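Local coordinates for aspartate aminotransferase (PDB 3MEB), which probably catalyses the pyridoxal-phosphate-dependent transfer of an amino group from L-aspartate to 2-oxoglutarate, giving oxaloacetate and L-glutamate, and works as a homodimer, at residues Leu69-Glu74 with Leu343-Asp348; Pro97-Ala102 with Glu284-Leu289; Ser122-Ser127 with Ser323-His328; Lys277-Tyr282 with Tyr331-Ile336. One frame throughout, in Å; residues are numbered along the deposited sequence.

Contact 1: Leu69-Glu74 with Leu343-Asp348; sequences LPAVKE and LQMFYD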
loop_
_atom_site.group_PDB
_atom_site.type_symbol
_atom_site.label_atom_id
_atom_site.label_comp_id
_atom_site.label_asym_id
_atom_site.label_seq_id
_atom_site.Cartn_x
_atom_site.Cartn_y
_atom_site.Cartn_z
ATOM N N LEU A 69 5.238 -21.744 -3.102
ATOM C CA LEU A 69 6.620 -22.216 -3.288
ATOM C C LEU A 69 7.105 -22.935 -2.035
ATOM O O LEU A 69 6.910 -22.428 -0.952
ATOM C CB LEU A 69 7.576 -21.072 -3.613
ATOM C CG LEU A 69 7.710 -20.664 -5.078
ATOM C CD1 LEU A 69 6.378 -20.119 -5.615
ATOM C CD2 LEU A 69 8.868 -19.662 -5.210
ATOM N N PRO A 70 7.737 -24.125 -2.181
ATOM C CA PRO A 70 8.291 -24.801 -0.992
ATOM C C PRO A 70 9.215 -23.878 -0.164
ATOM O O PRO A 70 9.170 -23.925 1.080
ATOM C CB PRO A 70 9.048 -25.979 -1.584
ATOM C CG PRO A 70 8.274 -26.353 -2.798
ATOM C CD PRO A 70 7.807 -24.992 -3.374
ATOM N N ALA A 71 9.997 -23.006 -0.826
ATOM C CA ALA A 71 10.825 -22.034 -0.079
ATOM C C ALA A 71 9.982 -21.090 0.751
ATOM O O ALA A 71 10.329 -20.811 1.901
ATOM C CB ALA A 71 11.754 -21.253 -1.000
ATOM N N VAL A 72 8.861 -20.620 0.187
ATOM C CA VAL A 72 7.884 -19.780 0.922
ATOM C C VAL A 72 7.188 -20.551 2.058
ATOM O O VAL A 72 7.014 -20.027 3.175
ATOM C CB VAL A 72 6.883 -19.128 -0.068
ATOM C CG1 VAL A 72 5.789 -18.344 0.669
ATOM C CG2 VAL A 72 7.694 -18.239 -1.121
ATOM N N LYS A 73 6.835 -21.812 1.813
ATOM C CA LYS A 73 6.270 -22.611 2.878
ATOM C C LYS A 73 7.249 -22.669 4.067
ATOM O O LYS A 73 6.849 -22.523 5.227
ATOM C CB LYS A 73 5.897 -24.025 2.366
ATOM N N GLU A 74 8.539 -22.877 3.795
ATOM C CA GLU A 74 9.552 -22.939 4.870
ATOM C C GLU A 74 9.691 -21.611 5.612
ATOM O O GLU A 74 9.808 -21.578 6.844
ATOM C CB GLU A 74 10.928 -23.344 4.314
ATOM C CG GLU A 74 10.951 -24.752 3.697
ATOM C CD GLU A 74 11.647 -25.775 4.528
ATOM O OE1 GLU A 74 11.820 -25.586 5.747
ATOM O OE2 GLU A 74 12.036 -26.787 3.933
ATOM N N LEU A 343 17.520 -20.239 -0.221
ATOM C CA LEU A 343 17.778 -19.507 -1.474
ATOM C C LEU A 343 17.939 -20.501 -2.596
ATOM O O LEU A 343 17.359 -20.346 -3.658
ATOM C CB LEU A 343 19.011 -18.618 -1.389
ATOM C CG LEU A 343 19.387 -17.854 -2.681
ATOM C CD1 LEU A 343 18.278 -16.904 -3.208
ATOM C CD2 LEU A 343 20.690 -17.071 -2.455
ATOM N N GLN A 344 18.702 -21.561 -2.366
ATOM C CA GLN A 344 18.829 -22.595 -3.399
ATOM C C GLN A 344 17.479 -23.247 -3.720
ATOM O O GLN A 344 17.145 -23.487 -4.893
ATOM C CB GLN A 344 19.867 -23.655 -3.013
ATOM C CG GLN A 344 20.195 -24.591 -4.181
ATOM C CD GLN A 344 20.637 -23.823 -5.442
ATOM O OE1 GLN A 344 20.072 -24.010 -6.528
ATOM N NE2 GLN A 344 21.623 -22.936 -5.286
ATOM N N MET A 345 16.707 -23.545 -2.680
ATOM C CA MET A 345 15.368 -24.085 -2.860
ATOM C C MET A 345 14.524 -23.122 -3.694
ATOM O O MET A 345 13.862 -23.534 -4.640
ATOM C CB MET A 345 14.701 -24.354 -1.508
ATOM C CG MET A 345 13.325 -25.047 -1.608
ATOM S SD MET A 345 12.560 -25.307 -0.000
ATOM C CE MET A 345 13.723 -26.496 0.728
ATOM N N PHE A 346 14.553 -21.849 -3.338
ATOM C CA PHE A 346 13.864 -20.820 -4.128
ATOM C C PHE A 346 14.238 -20.873 -5.599
ATOM O O PHE A 346 13.365 -20.889 -6.473
ATOM C CB PHE A 346 14.187 -19.450 -3.592
ATOM C CG PHE A 346 13.702 -18.338 -4.475
ATOM C CD1 PHE A 346 12.343 -18.150 -4.692
ATOM C CD2 PHE A 346 14.593 -17.504 -5.086
ATOM C CE1 PHE A 346 11.897 -17.121 -5.529
ATOM C CE2 PHE A 346 14.157 -16.490 -5.902
ATOM C CZ PHE A 346 12.794 -16.309 -6.121
ATOM N N TYR A 347 15.532 -20.890 -5.888
ATOM C CA TYR A 347 15.971 -20.922 -7.296
ATOM C C TYR A 347 15.466 -22.151 -8.047
ATOM O O TYR A 347 15.090 -22.040 -9.222
ATOM C CB TYR A 347 17.489 -20.895 -7.405
ATOM C CG TYR A 347 18.227 -19.629 -7.036
ATOM C CD1 TYR A 347 17.653 -18.349 -7.182
ATOM C CD2 TYR A 347 19.557 -19.699 -6.605
ATOM C CE1 TYR A 347 18.387 -17.194 -6.866
ATOM C CE2 TYR A 347 20.285 -18.539 -6.291
ATOM C CZ TYR A 347 19.698 -17.311 -6.436
ATOM O OH TYR A 347 20.447 -16.200 -6.122
ATOM N N ASP A 348 15.527 -23.325 -7.401
ATOM C CA ASP A 348 14.988 -24.582 -7.936
ATOM C C ASP A 348 13.463 -24.469 -8.181
ATOM O O ASP A 348 12.941 -24.943 -9.192
ATOM C CB ASP A 348 15.198 -25.759 -6.944
ATOM C CG ASP A 348 16.679 -26.128 -6.720
ATOM O OD1 ASP A 348 17.553 -25.669 -7.452
ATOM O OD2 ASP A 348 16.981 -26.932 -5.814
#
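Ala71 and Phe346 bring the two helices closest, with CA atoms 5.2 Å apart, where the start of helix 70-81 passes the segment 343-348 of helix 340-370 at 147°, nearer antiparallel than crossed. A small side chain makes this proximity possible: Ala71 CB rests directly on the opposing backbone, 3.7 Å from Phe346 N. Beside it, Met345 reaches over the first turn of the partner helix. Its CG stands anti to the backbone N (chi1 -175°) and the chain runs straight until it bends at the sulfur, bringing SD to 3.5 Å from Ala71 N and also against Pro70. The terminal CE then continues to 3.6 Å from Glu74 OE2, the two side chains crossing at about a right angle. The other oxygen of that carboxylate, OE1, forms a salt bridge with Arg341. Before the helix proper, Leu69, at the N-cap, sends CD2 to the edge of the Phe346 ring, close to its plane and 3.8 Å from CD1. Phe346 itself stacks on Phe279, two residues after the cofactor-binding Lys277. Across the two segments no hydrogen bond forms; Ala71 N is instead taken by the side-chain oxygen of Asn349, one turn beyond Met345. The contact is therefore held by apolar and thioether packing, with the Glu74 carboxylate at its margin.

Contact 2: Pro97-Ala102 with Glu284-Leu289; sequences PLFLEA and ERIGCL. With SO4 (sulfate ion), chain E; EDO (1,2-ethanediol), chain H.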
loop_
_atom_site.group_PDB
_atom_site.type_symbol
_atom_site.label_atom_id
_atom_site.label_comp_id
_atom_site.label_asym_id
_atom_site.label_seq_id
_atom_site.Cartn_x
_atom_site.Cartn_y
_atom_site.Cartn_z
ATOM N N PRO A 97 16.278 -3.528 6.702
ATOM C CA PRO A 97 17.572 -3.612 5.991
ATOM C C PRO A 97 17.868 -4.962 5.359
ATOM O O PRO A 97 18.332 -4.990 4.239
ATOM C CB PRO A 97 18.575 -3.289 7.080
ATOM C CG PRO A 97 17.814 -2.314 7.968
ATOM C CD PRO A 97 16.426 -2.908 8.025
ATOM N N LEU A 98 17.597 -6.073 6.060
ATOM C CA LEU A 98 17.744 -7.423 5.459
ATOM C C LEU A 98 16.929 -7.628 4.179
ATOM O O LEU A 98 17.411 -8.237 3.253
ATOM C CB LEU A 98 17.414 -8.522 6.480
ATOM C CG LEU A 98 18.396 -8.707 7.642
ATOM C CD1 LEU A 98 17.863 -9.733 8.712
ATOM C CD2 LEU A 98 19.764 -9.113 7.121
ATOM N N PHE A 99 15.704 -7.114 4.128
ATOM C CA PHE A 99 14.882 -7.162 2.928
ATOM C C PHE A 99 15.526 -6.322 1.814
ATOM O O PHE A 99 15.703 -6.788 0.678
ATOM C CB PHE A 99 13.431 -6.709 3.183
ATOM C CG PHE A 99 12.666 -6.452 1.918
ATOM C CD1 PHE A 99 12.136 -7.511 1.194
ATOM C CD2 PHE A 99 12.526 -5.165 1.418
ATOM C CE1 PHE A 99 11.500 -7.302 0.008
ATOM C CE2 PHE A 99 11.858 -4.936 0.253
ATOM C CZ PHE A 99 11.340 -5.987 -0.472
ATOM N N LEU A 100 15.922 -5.104 2.148
ATOM C CA LEU A 100 16.535 -4.215 1.141
ATOM C C LEU A 100 17.812 -4.877 0.592
ATOM O O LEU A 100 18.057 -4.916 -0.626
ATOM C CB LEU A 100 16.840 -2.852 1.764
ATOM C CG LEU A 100 15.607 -2.044 2.164
ATOM C CD1 LEU A 100 16.015 -0.780 2.913
ATOM C CD2 LEU A 100 14.792 -1.707 0.965
ATOM N N GLU A 101 18.609 -5.443 1.490
ATOM C CA GLU A 101 19.788 -6.176 1.055
ATOM C C GLU A 101 19.388 -7.356 0.167
ATOM O O GLU A 101 20.026 -7.580 -0.851
ATOM C CB GLU A 101 20.615 -6.691 2.228
ATOM C CG GLU A 101 21.874 -7.409 1.744
ATOM C CD GLU A 101 22.732 -8.004 2.846
ATOM O OE1 GLU A 101 22.441 -7.803 4.070
ATOM O OE2 GLU A 101 23.695 -8.686 2.430
ATOM N N ALA A 102 18.349 -8.105 0.559
ATOM C CA ALA A 102 17.875 -9.245 -0.239
ATOM C C ALA A 102 17.484 -8.731 -1.646
ATOM O O ALA A 102 17.890 -9.294 -2.671
ATOM C CB ALA A 102 16.634 -9.925 0.462
ATOM N N GLU A 284 0.513 -10.564 -0.892
ATOM C CA GLU A 284 1.268 -9.905 0.181
ATOM C C GLU A 284 1.673 -8.466 -0.170
ATOM O O GLU A 284 1.951 -7.673 0.731
ATOM C CB GLU A 284 2.547 -10.671 0.557
ATOM C CG GLU A 284 2.314 -12.141 0.908
ATOM C CD GLU A 284 1.625 -12.368 2.219
ATOM O OE1 GLU A 284 1.321 -11.406 2.932
ATOM O OE2 GLU A 284 1.416 -13.547 2.568
ATOM N N ARG A 285 1.724 -8.155 -1.459
ATOM C CA ARG A 285 2.083 -6.815 -1.963
ATOM C C ARG A 285 3.512 -6.366 -1.583
ATOM O O ARG A 285 3.726 -5.359 -0.870
ATOM C CB ARG A 285 1.061 -5.764 -1.499
ATOM C CG ARG A 285 -0.404 -6.161 -1.629
ATOM C CD ARG A 285 -0.814 -6.658 -3.026
ATOM N NE ARG A 285 -0.578 -5.668 -4.056
ATOM C CZ ARG A 285 0.076 -5.905 -5.190
ATOM N NH1 ARG A 285 0.564 -7.110 -5.436
ATOM N NH2 ARG A 285 0.240 -4.937 -6.090
ATOM N N ILE A 286 4.479 -7.111 -2.081
ATOM C CA ILE A 286 5.865 -6.951 -1.675
ATOM C C ILE A 286 6.738 -6.738 -2.893
ATOM O O ILE A 286 6.724 -7.525 -3.857
ATOM C CB ILE A 286 6.397 -8.099 -0.759
ATOM C CG1 ILE A 286 7.831 -7.792 -0.298
ATOM C CG2 ILE A 286 6.354 -9.525 -1.445
ATOM C CD1 ILE A 286 7.998 -6.489 0.533
ATOM N N GLY A 287 7.459 -5.616 -2.861
ATOM C CA GLY A 287 8.389 -5.245 -3.908
ATOM C C GLY A 287 9.349 -4.190 -3.401
ATOM O O GLY A 287 9.334 -3.846 -2.223
ATOM N N CYS A 288 10.193 -3.683 -4.303
ATOM C CA CYS A 288 11.199 -2.685 -3.948
ATOM C C CYS A 288 11.453 -1.760 -5.123
ATOM O O CYS A 288 11.491 -2.223 -6.289
ATOM C CB CYS A 288 12.502 -3.366 -3.568
ATOM S SG CYS A 288 13.679 -2.337 -2.643
ATOM N N LEU A 289 11.645 -0.485 -4.793
ATOM C CA LEU A 289 12.033 0.566 -5.747
ATOM C C LEU A 289 13.520 0.875 -5.561
ATOM O O LEU A 289 13.984 1.062 -4.406
ATOM C CB LEU A 289 11.226 1.820 -5.527
ATOM C CG LEU A 289 11.462 3.000 -6.468
ATOM C CD1 LEU A 289 11.317 2.579 -7.964
ATOM C CD2 LEU A 289 10.482 4.109 -6.097
HETATM S S SO4 E . 2.237 -6.286 -8.844
HETATM O O1 SO4 E . 3.664 -6.272 -9.069
HETATM O O2 SO4 E . 1.618 -6.593 -10.112
HETATM O O3 SO4 E . 1.871 -7.353 -7.915
HETATM O O4 SO4 E . 1.774 -4.979 -8.421
HETATM C C1 EDO H . 22.066 -11.570 0.300
HETATM O O1 EDO H . 23.120 -10.623 0.542
HETATM C C2 EDO H . 22.669 -12.934 0.052
HETATM O O2 EDO H . 24.037 -12.859 0.451
#
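Phe99 and Ile286 approach each other from opposite directions, one from a helix, the other from the residue leading into strand 287-292. With CG anti to the backbone N (chi1 167°), the Phe99 ring is thrust out from helix 97-108, and Ile286 CD1 meets it obliquely, 3.5 Å from CZ. The same ring presents its edge to a backbone carbonyl: Gly287 O lies near the ring plane, 3.4 Å from CZ, where the slightly positive ring hydrogens face the oxygen. Cys288 completes the contact obliquely, its SG 5.4 Å from the centroid of the Phe99 ring. That sulfur also touches Leu100, whose CD2 lies 3.8 Å from Cys288 SG. Just before this apolar patch, Arg285 meets a sulfate at the edge of its guanidinium group, the sulfur in its plane. Arg285 NH1 makes a nearly straight bond to sulfate O3 (2.8 Å, 171°), and Arg285 NH2 another to sulfate O4 (2.8 Å). Ser127, Thr129, Ser274 and Ser276 share this anion, as does Tyr90 of the second subunit, consistent with the phosphate site of the cofactor. Segment 97-102 crosses strand segment 287-289 at -78°; strand 287-292, antiparallel to both its neighbours, belongs to the large-domain sheet of fold type I pyridoxal-phosphate enzymes.

Contact 3: Ser122-Ser127 with Ser323-His328; sequences SCQSLS and SMSAIH. With EDO (1,2-ethanediol), chain L.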
loop_
_atom_site.group_PDB
_atom_site.type_symbol
_atom_site.label_atom_id
_atom_site.label_comp_id
_atom_site.label_asym_id
_atom_site.label_seq_id
_atom_site.Cartn_x
_atom_site.Cartn_y
_atom_site.Cartn_z
ATOM N N SER A 122 17.489 2.380 -2.214
ATOM C CA SER A 122 16.473 1.339 -2.230
ATOM C C SER A 122 15.415 1.653 -1.225
ATOM O O SER A 122 15.719 2.075 -0.102
ATOM C CB SER A 122 17.065 -0.043 -1.958
ATOM O OG SER A 122 18.154 -0.349 -2.837
ATOM N N CYS A 123 14.164 1.468 -1.620
ATOM C CA CYS A 123 13.039 1.668 -0.700
ATOM C C CYS A 123 11.962 0.640 -1.004
ATOM O O CYS A 123 11.502 0.542 -2.147
ATOM C CB CYS A 123 12.472 3.092 -0.851
ATOM S SG CYS A 123 11.092 3.567 0.185
ATOM N N GLN A 124 11.575 -0.116 0.017
ATOM C CA GLN A 124 10.457 -1.015 -0.097
ATOM C C GLN A 124 9.232 -0.287 -0.577
ATOM O O GLN A 124 8.978 0.870 -0.192
ATOM C CB GLN A 124 10.116 -1.662 1.254
ATOM C CG GLN A 124 9.084 -2.758 1.148
ATOM C CD GLN A 124 8.917 -3.517 2.447
ATOM O OE1 GLN A 124 9.858 -3.601 3.239
ATOM N NE2 GLN A 124 7.709 -3.991 2.712
ATOM N N SER A 125 8.477 -0.959 -1.425
ATOM C CA SER A 125 7.201 -0.418 -1.844
ATOM C C SER A 125 6.176 -1.508 -2.013
ATOM O O SER A 125 6.463 -2.655 -1.739
ATOM C CB SER A 125 7.340 0.442 -3.100
ATOM O OG SER A 125 6.151 1.148 -3.315
ATOM N N LEU A 126 4.955 -1.139 -2.402
ATOM C CA LEU A 126 3.864 -2.089 -2.482
ATOM C C LEU A 126 3.895 -2.847 -3.821
ATOM O O LEU A 126 3.156 -2.537 -4.766
ATOM C CB LEU A 126 2.535 -1.373 -2.294
ATOM C CG LEU A 126 2.285 -0.958 -0.854
ATOM C CD1 LEU A 126 1.152 0.012 -0.910
ATOM C CD2 LEU A 126 1.941 -2.120 0.082
ATOM N N SER A 127 4.785 -3.832 -3.867
ATOM C CA SER A 127 5.056 -4.636 -5.051
ATOM C C SER A 127 5.367 -3.781 -6.270
ATOM O O SER A 127 5.754 -2.603 -6.152
ATOM C CB SER A 127 3.880 -5.606 -5.294
ATOM O OG SER A 127 4.269 -6.705 -6.097
ATOM N N SER A 323 1.949 5.521 4.598
ATOM C CA SER A 323 2.775 5.614 5.796
ATOM C C SER A 323 4.078 4.836 5.737
ATOM O O SER A 323 5.173 5.439 5.643
ATOM C CB SER A 323 1.983 5.322 7.065
ATOM O OG SER A 323 2.665 5.916 8.142
ATOM N N MET A 324 3.977 3.505 5.751
ATOM C CA MET A 324 5.128 2.677 5.367
ATOM C C MET A 324 4.583 1.339 4.875
ATOM O O MET A 324 3.346 1.123 4.897
ATOM C CB MET A 324 6.160 2.558 6.484
ATOM C CG MET A 324 5.811 1.594 7.548
ATOM S SD MET A 324 4.314 1.977 8.430
ATOM C CE MET A 324 4.890 3.354 9.489
ATOM N N SER A 325 5.470 0.464 4.420
ATOM C CA SER A 325 5.069 -0.641 3.563
ATOM C C SER A 325 4.804 -1.901 4.411
ATOM O O SER A 325 4.905 -1.856 5.652
ATOM C CB SER A 325 6.081 -0.800 2.413
ATOM O OG SER A 325 6.010 0.329 1.505
ATOM N N ALA A 326 4.369 -2.976 3.776
ATOM C CA ALA A 326 3.779 -4.098 4.483
ATOM C C ALA A 326 4.797 -5.188 4.836
ATOM O O ALA A 326 5.547 -5.652 3.990
ATOM C CB ALA A 326 2.630 -4.692 3.677
ATOM N N ILE A 327 4.783 -5.627 6.080
ATOM C CA ILE A 327 5.876 -6.435 6.621
ATOM C C ILE A 327 5.909 -7.905 6.189
ATOM O O ILE A 327 6.967 -8.485 6.083
ATOM C CB ILE A 327 5.909 -6.372 8.140
ATOM C CG1 ILE A 327 4.638 -6.966 8.793
ATOM C CG2 ILE A 327 6.114 -4.912 8.618
ATOM C CD1 ILE A 327 4.562 -6.753 10.345
ATOM N N HIS A 328 4.761 -8.509 5.935
ATOM C CA HIS A 328 4.719 -9.973 5.864
ATOM C C HIS A 328 5.482 -10.531 4.684
ATOM O O HIS A 328 6.287 -11.481 4.830
ATOM C CB HIS A 328 3.298 -10.526 5.870
ATOM C CG HIS A 328 3.258 -11.980 6.253
ATOM N ND1 HIS A 328 3.456 -12.394 7.542
ATOM C CD2 HIS A 328 3.123 -13.102 5.515
ATOM C CE1 HIS A 328 3.428 -13.713 7.595
ATOM N NE2 HIS A 328 3.235 -14.174 6.374
HETATM C C1 EDO L . 1.531 5.883 11.986
HETATM O O1 EDO L . 1.464 5.567 10.577
HETATM C C2 EDO L . 2.832 6.530 12.416
HETATM O O2 EDO L . 2.705 7.960 12.458
HETATM O O HOH W 1 5.309 -3.858 0.762
HETATM O O HOH W 2 8.312 1.627 2.253
#
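Gln124 and Ser325 meet where strand 120-125, within this chain an outermost strand of the mixed sheet of this fold type I aminotransferase, passes the loop leading into helix 327-337. The glutamine side chain serves as the guide. From CB, which points toward the loop, CG leaves anti to the backbone N (chi1 -172°) and the chain stays extended. CG lies 3.8 Å from Ser325 CB, and CD follows over the same methylene at a similar distance. The amide nitrogen NE2 then reaches Ala326 O at 3.0 Å, a weak hydrogen bond because the N-H points well off the acceptor (122°). NE2 also donates to a water, which in turn gives a proton to Ser125 O and accepts one from Ala326 N at 3.3 Å; the water thus joins both backbones. Leu126, the centre of an inverse gamma turn, brings CD2 loosely toward Ala326 CB. It also packs on Leu126 of the second subunit, and His328 stacks on its own counterpart there, so the contact lies at the dimer interface. Ser127, next along, is one of the cofactor-binding residues. The Ser325 hydroxyl is hydrogen-bonded to Trp322 NE1, while a second water bridges the segments, standing 2.7 Å from Ser325 OG and 2.6 Å from Gln124 O.

Contact 4: Lys277-Tyr282 with Tyr331-Ile336; sequences KNFGLY and YIVQVI. With SO4 (sulfate ion), chain C.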
loop_
_atom_site.group_PDB
_atom_site.type_symbol
_atom_site.label_atom_id
_atom_site.label_comp_id
_atom_site.label_asym_id
_atom_site.label_seq_id
_atom_site.Cartn_x
_atom_site.Cartn_y
_atom_site.Cartn_z
ATOM N N LYS A 277 5.345 -12.610 -8.659
ATOM C CA LYS A 277 5.338 -13.775 -9.523
ATOM C C LYS A 277 6.474 -14.732 -9.192
ATOM O O LYS A 277 6.247 -15.923 -9.031
ATOM C CB LYS A 277 5.391 -13.361 -10.986
ATOM C CG LYS A 277 4.099 -12.670 -11.461
ATOM C CD LYS A 277 4.272 -11.213 -11.554
ATOM C CE LYS A 277 3.195 -10.605 -12.455
ATOM N NZ LYS A 277 1.786 -10.852 -12.031
ATOM N N ASN A 278 7.704 -14.225 -9.100
ATOM C CA ASN A 278 8.810 -15.116 -8.810
ATOM C C ASN A 278 8.750 -15.762 -7.411
ATOM O O ASN A 278 9.028 -16.961 -7.299
ATOM C CB ASN A 278 10.190 -14.501 -9.120
ATOM C CG ASN A 278 10.421 -13.153 -8.486
ATOM O OD1 ASN A 278 9.795 -12.777 -7.497
ATOM N ND2 ASN A 278 11.343 -12.376 -9.100
ATOM N N PHE A 279 8.348 -15.024 -6.372
ATOM C CA PHE A 279 8.139 -15.663 -5.069
ATOM C C PHE A 279 6.725 -16.176 -4.879
ATOM O O PHE A 279 6.447 -16.782 -3.856
ATOM C CB PHE A 279 8.470 -14.733 -3.897
ATOM C CG PHE A 279 9.944 -14.508 -3.680
ATOM C CD1 PHE A 279 10.637 -13.558 -4.433
ATOM C CD2 PHE A 279 10.632 -15.216 -2.720
ATOM C CE1 PHE A 279 11.995 -13.339 -4.218
ATOM C CE2 PHE A 279 11.987 -15.008 -2.496
ATOM C CZ PHE A 279 12.671 -14.065 -3.220
ATOM N N GLY A 280 5.830 -15.905 -5.824
ATOM C CA GLY A 280 4.413 -16.270 -5.672
ATOM C C GLY A 280 3.718 -15.523 -4.510
ATOM O O GLY A 280 2.804 -16.062 -3.864
ATOM N N LEU A 281 4.128 -14.271 -4.264
ATOM C CA LEU A 281 3.598 -13.512 -3.130
ATOM C C LEU A 281 2.594 -12.448 -3.586
ATOM O O LEU A 281 2.444 -11.430 -2.924
ATOM C CB LEU A 281 4.730 -12.890 -2.288
ATOM C CG LEU A 281 5.757 -13.903 -1.773
ATOM C CD1 LEU A 281 6.904 -13.176 -1.096
ATOM C CD2 LEU A 281 5.123 -14.896 -0.820
ATOM N N TYR A 282 1.938 -12.710 -4.721
ATOM C CA TYR A 282 0.896 -11.842 -5.306
ATOM C C TYR A 282 0.158 -10.939 -4.309
ATOM O O TYR A 282 0.264 -9.700 -4.362
ATOM C CB TYR A 282 -0.148 -12.702 -6.048
ATOM C CG TYR A 282 0.476 -13.657 -7.056
ATOM C CD1 TYR A 282 0.736 -13.234 -8.350
ATOM C CD2 TYR A 282 0.818 -14.967 -6.702
ATOM C CE1 TYR A 282 1.313 -14.062 -9.262
ATOM C CE2 TYR A 282 1.404 -15.802 -7.616
ATOM C CZ TYR A 282 1.654 -15.333 -8.904
ATOM O OH TYR A 282 2.249 -16.133 -9.829
ATOM N N TYR A 331 9.341 -10.042 5.252
ATOM C CA TYR A 331 9.831 -11.152 6.093
ATOM C C TYR A 331 10.076 -12.424 5.270
ATOM O O TYR A 331 11.164 -13.051 5.334
ATOM C CB TYR A 331 8.814 -11.426 7.210
ATOM C CG TYR A 331 8.781 -10.475 8.417
ATOM C CD1 TYR A 331 9.900 -9.767 8.837
ATOM C CD2 TYR A 331 7.621 -10.382 9.205
ATOM C CE1 TYR A 331 9.854 -8.941 9.991
ATOM C CE2 TYR A 331 7.566 -9.587 10.326
ATOM C CZ TYR A 331 8.669 -8.858 10.727
ATOM O OH TYR A 331 8.568 -8.091 11.875
ATOM N N ILE A 332 9.119 -12.790 4.418
ATOM C CA ILE A 332 9.306 -14.015 3.621
ATOM C C ILE A 332 10.553 -13.901 2.731
ATOM O O ILE A 332 11.403 -14.787 2.735
ATOM C CB ILE A 332 8.034 -14.377 2.813
ATOM C CG1 ILE A 332 6.883 -14.687 3.815
ATOM C CG2 ILE A 332 8.264 -15.576 1.833
ATOM C CD1 ILE A 332 5.515 -14.809 3.130
ATOM N N VAL A 333 10.651 -12.806 1.973
ATOM C CA VAL A 333 11.755 -12.617 1.047
ATOM C C VAL A 333 13.118 -12.611 1.736
ATOM O O VAL A 333 14.066 -13.281 1.278
ATOM C CB VAL A 333 11.558 -11.331 0.214
ATOM C CG1 VAL A 333 12.790 -11.023 -0.646
ATOM C CG2 VAL A 333 10.308 -11.449 -0.614
ATOM N N GLN A 334 13.234 -11.878 2.838
ATOM C CA GLN A 334 14.499 -11.758 3.515
ATOM C C GLN A 334 14.912 -13.089 4.159
ATOM O O GLN A 334 16.088 -13.456 4.144
ATOM C CB GLN A 334 14.455 -10.600 4.532
ATOM C CG GLN A 334 13.828 -10.876 5.877
ATOM C CD GLN A 334 13.760 -9.602 6.694
ATOM O OE1 GLN A 334 13.571 -8.512 6.132
ATOM N NE2 GLN A 334 13.946 -9.714 8.012
ATOM N N VAL A 335 13.939 -13.805 4.714
ATOM C CA VAL A 335 14.228 -15.110 5.338
ATOM C C VAL A 335 14.763 -16.135 4.292
ATOM O O VAL A 335 15.693 -16.921 4.568
ATOM C CB VAL A 335 12.993 -15.647 6.093
ATOM C CG1 VAL A 335 13.135 -17.198 6.408
ATOM C CG2 VAL A 335 12.762 -14.813 7.399
ATOM N N ILE A 336 14.161 -16.145 3.119
ATOM C CA ILE A 336 14.597 -16.998 2.024
ATOM C C ILE A 336 16.012 -16.599 1.571
ATOM O O ILE A 336 16.930 -17.435 1.530
ATOM C CB ILE A 336 13.599 -16.956 0.825
ATOM C CG1 ILE A 336 12.292 -17.676 1.211
ATOM C CG2 ILE A 336 14.222 -17.632 -0.417
ATOM C CD1 ILE A 336 11.101 -17.522 0.254
HETATM S S SO4 C . -0.899 -9.332 -15.155
HETATM O O1 SO4 C . -0.442 -8.609 -16.363
HETATM O O2 SO4 C . -1.961 -10.284 -15.444
HETATM O O3 SO4 C . 0.248 -9.986 -14.568
HETATM O O4 SO4 C . -1.378 -8.317 -14.243
#
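Val333 sets its CG2 methyl squarely over the Phe279 ring, 4.1 Å from the centroid and only 1° off the ring normal, a CH-pi contact. Ile336 addresses the same ring differently: its CD1 comes to the edge, in the ring plane, 3.8 Å from CD2. The Val333 methyl works twice, since CG2 is also 3.8 Å from Leu281 CD1, and Ile332 CD1 lies 4.0 Å from the other branch, Leu281 CD2. With CG anti to the carbonyl carbon (chi1 -74°), Phe279 carries its ring to helix 327-337, where Val333 can lie over its face. The loop that holds Phe279 and Leu281 follows strand 269-274 and includes Lys277, the cofactor-binding lysine at the position that carries the internal aldimine in fold type I aminotransferases. Phe279 N makes a weak hydrogen bond to Asn278 OD1 (2.9 Å), and Asn278 ND2 is bonded in turn to Gln245 O. At the far end of the loop segment, the Tyr282 ring meets Tyr90 of the second subunit edge-to-face. Lys277 NZ lies on the side away from the helix, donating to a sulfate at O3 (3.1 Å) and hydrogen-bonded also to Gly57 O and to Tyr90 OH of the second subunit.

Overall arrangement
Contact 4 lies between contacts 1 and 2, its centre about 9 Å from each of theirs. It touches contact 1 where Val72 CG2 meets Phe279 O at 3.3 Å, and contact 2 where Ile286 CG2 meets Leu281 CD1 at 3.7 Å. Contacts 2 and 3, with centres about 7 Å apart, use neighbouring strands of one sheet, joined by a probable hydrogen bond of 2.8 Å between Leu289 O and Cys123 N. Contacts 3 and 4 both use helix 327-337. Arg285, Ser127 and Lys277 bring contacts 2, 3 and 4 respectively to the cofactor pocket. Contact 1 is more distant, the Phe346 side chain about 14 Å from bound pyridoxal phosphate, though the Leu69 side chain is about 9 Å from that of Lys277.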